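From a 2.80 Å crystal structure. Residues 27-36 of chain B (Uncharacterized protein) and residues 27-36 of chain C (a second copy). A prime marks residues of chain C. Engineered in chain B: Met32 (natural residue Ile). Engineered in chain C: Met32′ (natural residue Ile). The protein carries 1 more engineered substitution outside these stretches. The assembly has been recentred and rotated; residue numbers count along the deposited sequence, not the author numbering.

Chain B 27-36: SAEAKMEEQK
Chain C (27-36) SAEAKMEEQK

The center of this contact is a reciprocal pair of engineered residues: Met32 and Met32′, both modelled as selenomethionine where the natural sequence has Ile, each act as a knob in a hole of the other helix. Their CG atoms approach to 3.5 Å (Met32 CG to Met32′ CG), and between them these two residues account for about half of the 351 Å² buried between the stretches, 92 Å² on Met32 and 88 Å² on Met32′.

Both stretches are helical throughout and belong to longer helices. The axes run in nearly the same N-to-C direction, at a signed crossing angle of 25°, and come within 9.7 Å. Register is set by two CA pairs: Met32 CA lies 6.3 Å from Met32′ CA, and Ala28 CA lies 6.9 Å from Glu29′ CA, so the two Met32 residues are level, while Ala28 lies nearest Glu29′. Phi and psi remain in the helical region, phi from -46° to -97° and psi from -16° to -61°, but neither helix is ideal. In chain B the i to i-4 bonds include Met32 N to Ala28 O (2.9 Å) and Gln35 N to Lys31 O (2.8 Å), whereas Lys36 N bonds instead to Glu33 O (2.9 Å), one of the kinks. In chain C, Gln35′ N to Lys31′ O is 2.7 Å, while Met32′ N to Ala28′ O is weak at 3.3 Å.

The two knobs reach their holes by different rotamers. Met32 is t, t, p (chi1 -160°, chi2 -172°, chi3 82°) and sits among Ala28′, Lys31′, Met32′ and Gln35′. Its SE lies 4.2 Å from Ala28′ CB and 3.8 Å from Lys31′ CD, so selenium packs against a methyl group and the aliphatic part of a lysine. Met32′ is m, t, m (-59°, -164°, -44°) and sits among Ala28, Lys31, Met32 and Gln35; Met32′ SE is 3.6 Å from Lys31 CG and 4.2 Å from Ala28 O. Ala28 and Ala28′ both point toward the partner helix and have 33 and 41 Å² covered by the other stretch, second to the Met32 pair.

The lysines flank this center through their carbon chains. Lys31′ points toward the partner and is nearly extended after chi1 of -65° (chi2 to chi4 all t). Lys31 leaves its backbone sideways, with chi1 off-well at 114°, chi2 t, chi3 m at -88° and chi4 off-well at -127°, and its end comes nearer the other helix.

No direct hydrogen bond or salt bridge joins the stretches; the polar link is a water. Gln35 (chi1 -74°, chi2 -179°, chi3 -11°) and Gln35′ (-67°, 152°, -3°) both point toward the partner, and water 1 donates to Gln35 OE1 at 2.4 Å and to Gln35′ OE1 at 2.6 Å. Two acceptors facing each other cannot bond directly, and a water with two protons to give satisfies both.

Away from the interface, Lys36′ NZ and Glu33′ OE1 form a long salt bridge of 3.6 Å within chain C.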

ATOM      1  N   SER B  27      16.372  18.207 -35.412  1.00 71.99           N
ATOM      2  CA  SER B  27      16.930  17.952 -34.089  1.00 69.34           C
ATOM      3  C   SER B  27      15.907  18.229 -33.001  1.00 89.87           C
ATOM      4  O   SER B  27      15.812  17.487 -32.020  1.00 97.17           O
ATOM      5  CB  SER B  27      18.167  18.819 -33.868  1.00 76.10           C
ATOM      6  OG  SER B  27      18.459  18.958 -32.492  1.00 91.85           O
ATOM      7  N   ALA B  28      15.158  19.311 -33.149  1.00 75.99           N
ATOM      8  CA  ALA B  28      13.997  19.530 -32.307  1.00 67.75           C
ATOM      9  C   ALA B  28      12.947  18.446 -32.537  1.00 67.62           C
ATOM     10  O   ALA B  28      12.424  17.866 -31.587  1.00 81.71           O
ATOM     11  CB  ALA B  28      13.428  20.920 -32.587  1.00 67.67           C
ATOM     12  N   GLU B  29      12.643  18.138 -33.797  1.00 74.96           N
ATOM     13  CA  GLU B  29      11.542  17.225 -34.084  1.00 78.73           C
ATOM     14  C   GLU B  29      11.820  15.800 -33.619  1.00 86.97           C
ATOM     15  O   GLU B  29      10.879  15.078 -33.270  1.00 98.33           O
ATOM     16  CB  GLU B  29      11.215  17.232 -35.573  1.00 99.93           C
ATOM     17  CG  GLU B  29      10.258  18.344 -35.980  1.00103.42           C
ATOM     18  CD  GLU B  29       9.704  18.155 -37.385  1.00117.63           C
ATOM     19  OE1 GLU B  29       9.584  19.159 -38.122  1.00122.22           O
ATOM     20  OE2 GLU B  29       9.388  17.001 -37.752  1.00121.49           O
ATOM     21  N   ALA B  30      13.080  15.367 -33.614  1.00 74.14           N
ATOM     22  CA  ALA B  30      13.399  14.040 -33.113  1.00 68.48           C
ATOM     23  C   ALA B  30      13.499  13.992 -31.596  1.00 86.67           C
ATOM     24  O   ALA B  30      13.370  12.904 -31.013  1.00 74.35           O
ATOM     25  CB  ALA B  30      14.718  13.535 -33.702  1.00 69.15           C
ATOM     26  N   LYS B  31      13.758  15.126 -30.952  1.00 67.64           N
ATOM     27  CA  LYS B  31      13.913  15.113 -29.512  1.00 67.23           C
ATOM     28  C   LYS B  31      12.578  15.297 -28.812  1.00 92.42           C
ATOM     29  O   LYS B  31      12.329  14.663 -27.778  1.00 95.91           O
ATOM     30  CB  LYS B  31      14.928  16.174 -29.086  1.00 67.27           C
ATOM     31  CG  LYS B  31      14.364  17.301 -28.277  1.00 66.81           C
ATOM     32  CD  LYS B  31      15.426  18.315 -27.907  1.00 78.64           C
ATOM     33  CE  LYS B  31      16.125  17.939 -26.606  1.00 86.65           C
ATOM     34  NZ  LYS B  31      16.124  19.058 -25.607  1.00 87.44           N
HETATM   35  N   MSE B  32      11.699  16.103 -29.393  1.00 78.89           N
HETATM   36  CA  MSE B  32      10.296  16.165 -29.026  1.00 66.27           C
HETATM   37  C   MSE B  32       9.694  14.758 -29.094  1.00 88.44           C
HETATM   38  O   MSE B  32       8.786  14.404 -28.346  1.00102.20           O
HETATM   39  CB  MSE B  32       9.567  17.115 -29.967  1.00 66.38           C
HETATM   40  CG  MSE B  32       8.273  17.655 -29.478  1.00 70.19           C
HETATM   41 SE   MSE B  32       7.293  18.649 -30.820  0.48 71.58          SE
HETATM   42  CE  MSE B  32       6.450  17.167 -31.789  1.00 66.79           C
ATOM     43  N   GLU B  33      10.244  13.957 -29.997  1.00 66.85           N
ATOM     44  CA  GLU B  33       9.806  12.596 -30.259  1.00 67.15           C
ATOM     45  C   GLU B  33      10.414  11.570 -29.302  1.00 67.12           C
ATOM     46  O   GLU B  33       9.701  10.711 -28.778  1.00 67.06           O
ATOM     47  CB  GLU B  33      10.160  12.215 -31.694  1.00 67.78           C
ATOM     48  CG  GLU B  33       9.721  10.835 -32.103  1.00 68.25           C
ATOM     49  CD  GLU B  33       8.215  10.692 -32.153  1.00 91.37           C
ATOM     50  OE1 GLU B  33       7.500  11.743 -32.119  1.00 71.26           O
ATOM     51  OE2 GLU B  33       7.758   9.522 -32.218  1.00 89.87           O
ATOM     52  N   GLU B  34      11.732  11.596 -29.103  1.00 67.24           N
ATOM     53  CA  GLU B  34      12.319  10.682 -28.133  1.00 67.23           C
ATOM     54  C   GLU B  34      11.838  11.021 -26.723  1.00 94.51           C
ATOM     55  O   GLU B  34      11.722  10.131 -25.871  1.00 79.57           O
ATOM     56  CB  GLU B  34      13.847  10.700 -28.231  1.00 67.60           C
ATOM     57  CG  GLU B  34      14.577   9.617 -27.419  1.00 79.05           C
ATOM     58  CD  GLU B  34      14.351   8.168 -27.917  1.00 94.59           C
ATOM     59  OE1 GLU B  34      14.682   7.195 -27.168  1.00 68.43           O
ATOM     60  OE2 GLU B  34      13.849   8.006 -29.057  1.00 93.47           O
ATOM     61  N   GLN B  35      11.512  12.290 -26.468  1.00 82.70           N
ATOM     62  CA  GLN B  35      10.889  12.644 -25.202  1.00 65.72           C
ATOM     63  C   GLN B  35       9.509  12.001 -25.051  1.00 73.60           C
ATOM     64  O   GLN B  35       9.047  11.788 -23.924  1.00 79.76           O
ATOM     65  CB  GLN B  35      10.787  14.168 -25.082  1.00 67.61           C
ATOM     66  CG  GLN B  35      12.118  14.868 -24.802  1.00 68.03           C
ATOM     67  CD  GLN B  35      11.986  16.384 -24.655  1.00 66.68           C
ATOM     68  OE1 GLN B  35      10.945  16.970 -24.954  1.00 65.28           O
ATOM     69  NE2 GLN B  35      13.047  17.016 -24.165  1.00 67.20           N
ATOM     70  N   LYS B  36       8.836  11.686 -26.159  1.00 65.94           N
ATOM     71  CA  LYS B  36       7.474  11.181 -26.077  1.00 65.95           C
ATOM     72  C   LYS B  36       7.450   9.704 -25.757  1.00 76.72           C
ATOM     73  O   LYS B  36       6.583   9.248 -25.011  1.00115.34           O
ATOM     74  CB  LYS B  36       6.728  11.444 -27.377  1.00 69.25           C
ATOM     75  CG  LYS B  36       5.792  10.332 -27.809  1.00 73.87           C
ATOM     76  CD  LYS B  36       5.136  10.725 -29.130  1.00 95.72           C
ATOM     77  CE  LYS B  36       4.030   9.762 -29.543  1.00104.42           C
ATOM     78  NZ  LYS B  36       3.495  10.038 -30.915  1.00 93.01           N
TER
ATOM     79  N   SER C  27       7.749  26.908 -32.815  1.00 70.63           N
ATOM     80  CA  SER C  27       6.489  26.265 -32.463  1.00 87.62           C
ATOM     81  C   SER C  27       6.701  24.889 -31.845  1.00 97.84           C
ATOM     82  O   SER C  27       6.294  24.638 -30.707  1.00 88.10           O
ATOM     83  CB  SER C  27       5.609  26.132 -33.708  1.00 70.28           C
ATOM     84  OG  SER C  27       5.960  24.968 -34.430  1.00 71.71           O
ATOM     85  N   ALA C  28       7.307  23.977 -32.600  1.00101.45           N
ATOM     86  CA  ALA C  28       7.776  22.731 -32.018  1.00 86.73           C
ATOM     87  C   ALA C  28       8.540  22.992 -30.727  1.00 76.91           C
ATOM     88  O   ALA C  28       8.447  22.213 -29.777  1.00 82.70           O
ATOM     89  CB  ALA C  28       8.651  21.992 -33.030  1.00 84.69           C
ATOM     90  N   GLU C  29       9.311  24.083 -30.676  1.00 90.47           N
ATOM     91  CA  GLU C  29      10.043  24.422 -29.459  1.00 84.13           C
ATOM     92  C   GLU C  29       9.121  24.905 -28.355  1.00 70.19           C
ATOM     93  O   GLU C  29       9.485  24.784 -27.180  1.00 70.37           O
ATOM     94  CB  GLU C  29      11.109  25.490 -29.743  1.00 88.17           C
ATOM     95  CG  GLU C  29      12.186  25.636 -28.654  1.00108.96           C
ATOM     96  CD  GLU C  29      13.130  26.818 -28.887  1.00126.69           C
ATOM     97  OE1 GLU C  29      13.769  26.879 -29.963  1.00130.72           O
ATOM     98  OE2 GLU C  29      13.225  27.693 -27.996  1.00129.88           O
ATOM     99  N   ALA C  30       7.966  25.480 -28.713  1.00 70.43           N
ATOM    100  CA  ALA C  30       6.966  25.870 -27.728  1.00 82.09           C
ATOM    101  C   ALA C  30       6.239  24.651 -27.146  1.00 70.38           C
ATOM    102  O   ALA C  30       6.032  24.588 -25.932  1.00 70.64           O
ATOM    103  CB  ALA C  30       5.975  26.853 -28.353  1.00 71.46           C
ATOM    104  N   LYS C  31       5.832  23.710 -28.006  1.00 69.78           N
ATOM    105  CA  LYS C  31       5.277  22.440 -27.572  1.00 69.34           C
ATOM    106  C   LYS C  31       6.106  21.821 -26.456  1.00 91.53           C
ATOM    107  O   LYS C  31       5.576  21.459 -25.401  1.00 96.27           O
ATOM    108  CB  LYS C  31       5.193  21.476 -28.750  1.00 68.80           C
ATOM    109  CG  LYS C  31       4.256  21.859 -29.834  1.00 68.99           C
ATOM    110  CD  LYS C  31       4.121  20.724 -30.835  1.00 88.46           C
ATOM    111  CE  LYS C  31       3.105  21.066 -31.921  1.00 94.16           C
ATOM    112  NZ  LYS C  31       2.776  19.874 -32.755  1.00 93.93           N
HETATM  113  N   MSE C  32       7.403  21.675 -26.684  1.00 68.94           N
HETATM  114  CA  MSE C  32       8.335  21.130 -25.711  1.00 68.85           C
HETATM  115  C   MSE C  32       8.431  21.963 -24.447  1.00 69.47           C
HETATM  116  O   MSE C  32       8.854  21.461 -23.407  1.00 85.16           O
HETATM  117  CB  MSE C  32       9.728  21.025 -26.326  1.00 70.00           C
HETATM  118  CG  MSE C  32       9.857  20.165 -27.562  1.00 91.65           C
HETATM  119 SE   MSE C  32      11.742  19.747 -27.866  1.00117.16          SE
HETATM  120  CE  MSE C  32      12.523  21.511 -27.536  1.00101.24           C
ATOM    121  N   GLU C  33       8.090  23.246 -24.560  1.00 70.09           N
ATOM    122  CA  GLU C  33       8.051  24.118 -23.396  1.00 70.89           C
ATOM    123  C   GLU C  33       6.765  23.929 -22.600  1.00 93.92           C
ATOM    124  O   GLU C  33       6.731  24.219 -21.396  1.00 77.92           O
ATOM    125  CB  GLU C  33       8.195  25.581 -23.830  1.00 71.67           C
ATOM    126  CG  GLU C  33       8.078  26.608 -22.692  1.00100.14           C
ATOM    127  CD  GLU C  33       8.894  26.232 -21.453  1.00110.20           C
ATOM    128  OE1 GLU C  33      10.083  25.856 -21.596  1.00110.79           O
ATOM    129  OE2 GLU C  33       8.335  26.301 -20.334  1.00104.08           O
ATOM    130  N   GLU C  34       5.714  23.429 -23.244  1.00 81.38           N
ATOM    131  CA  GLU C  34       4.447  23.184 -22.584  1.00 82.37           C
ATOM    132  C   GLU C  34       4.330  21.742 -22.085  1.00 80.66           C
ATOM    133  O   GLU C  34       3.838  21.508 -20.977  1.00 81.43           O
ATOM    134  CB  GLU C  34       3.302  23.550 -23.530  1.00 78.71           C
ATOM    135  CG  GLU C  34       2.420  24.678 -22.989  1.00 77.37           C
ATOM    136  CD  GLU C  34       0.951  24.437 -23.274  1.00 90.53           C
ATOM    137  OE1 GLU C  34       0.647  23.682 -24.228  1.00 71.86           O
ATOM    138  OE2 GLU C  34       0.099  24.989 -22.534  1.00118.36           O
ATOM    139  N   GLN C  35       4.785  20.772 -22.875  1.00 72.42           N
ATOM    140  CA  GLN C  35       4.996  19.435 -22.353  1.00 69.19           C
ATOM    141  C   GLN C  35       6.028  19.423 -21.235  1.00 93.97           C
ATOM    142  O   GLN C  35       6.116  18.432 -20.504  1.00110.10           O
ATOM    143  CB  GLN C  35       5.434  18.499 -23.474  1.00 79.16           C
ATOM    144  CG  GLN C  35       4.380  18.219 -24.538  1.00 80.56           C
ATOM    145  CD  GLN C  35       5.010  17.896 -25.879  1.00 86.44           C
ATOM    146  OE1 GLN C  35       6.241  17.945 -26.023  1.00 74.81           O
ATOM    147  NE2 GLN C  35       4.176  17.564 -26.872  1.00 88.11           N
ATOM    148  N   LYS C  36       6.819  20.489 -21.089  1.00 69.70           N
ATOM    149  CA  LYS C  36       7.675  20.600 -19.911  1.00 73.23           C
ATOM    150  C   LYS C  36       6.923  21.180 -18.724  1.00 77.88           C
ATOM    151  O   LYS C  36       7.291  20.915 -17.573  1.00 78.31           O
ATOM    152  CB  LYS C  36       8.907  21.463 -20.182  1.00 70.36           C
ATOM    153  CG  LYS C  36       9.989  21.303 -19.108  1.00 70.67           C
ATOM    154  CD  LYS C  36      10.974  22.473 -19.018  1.00 71.45           C
ATOM    155  CE  LYS C  36      10.282  23.798 -18.688  1.00 80.86           C
ATOM    156  NZ  LYS C  36      11.272  24.856 -18.311  1.00 87.74           N
TER
HETATM  157  O   HOH W   1       8.582  16.967 -25.398  1.00 36.46           O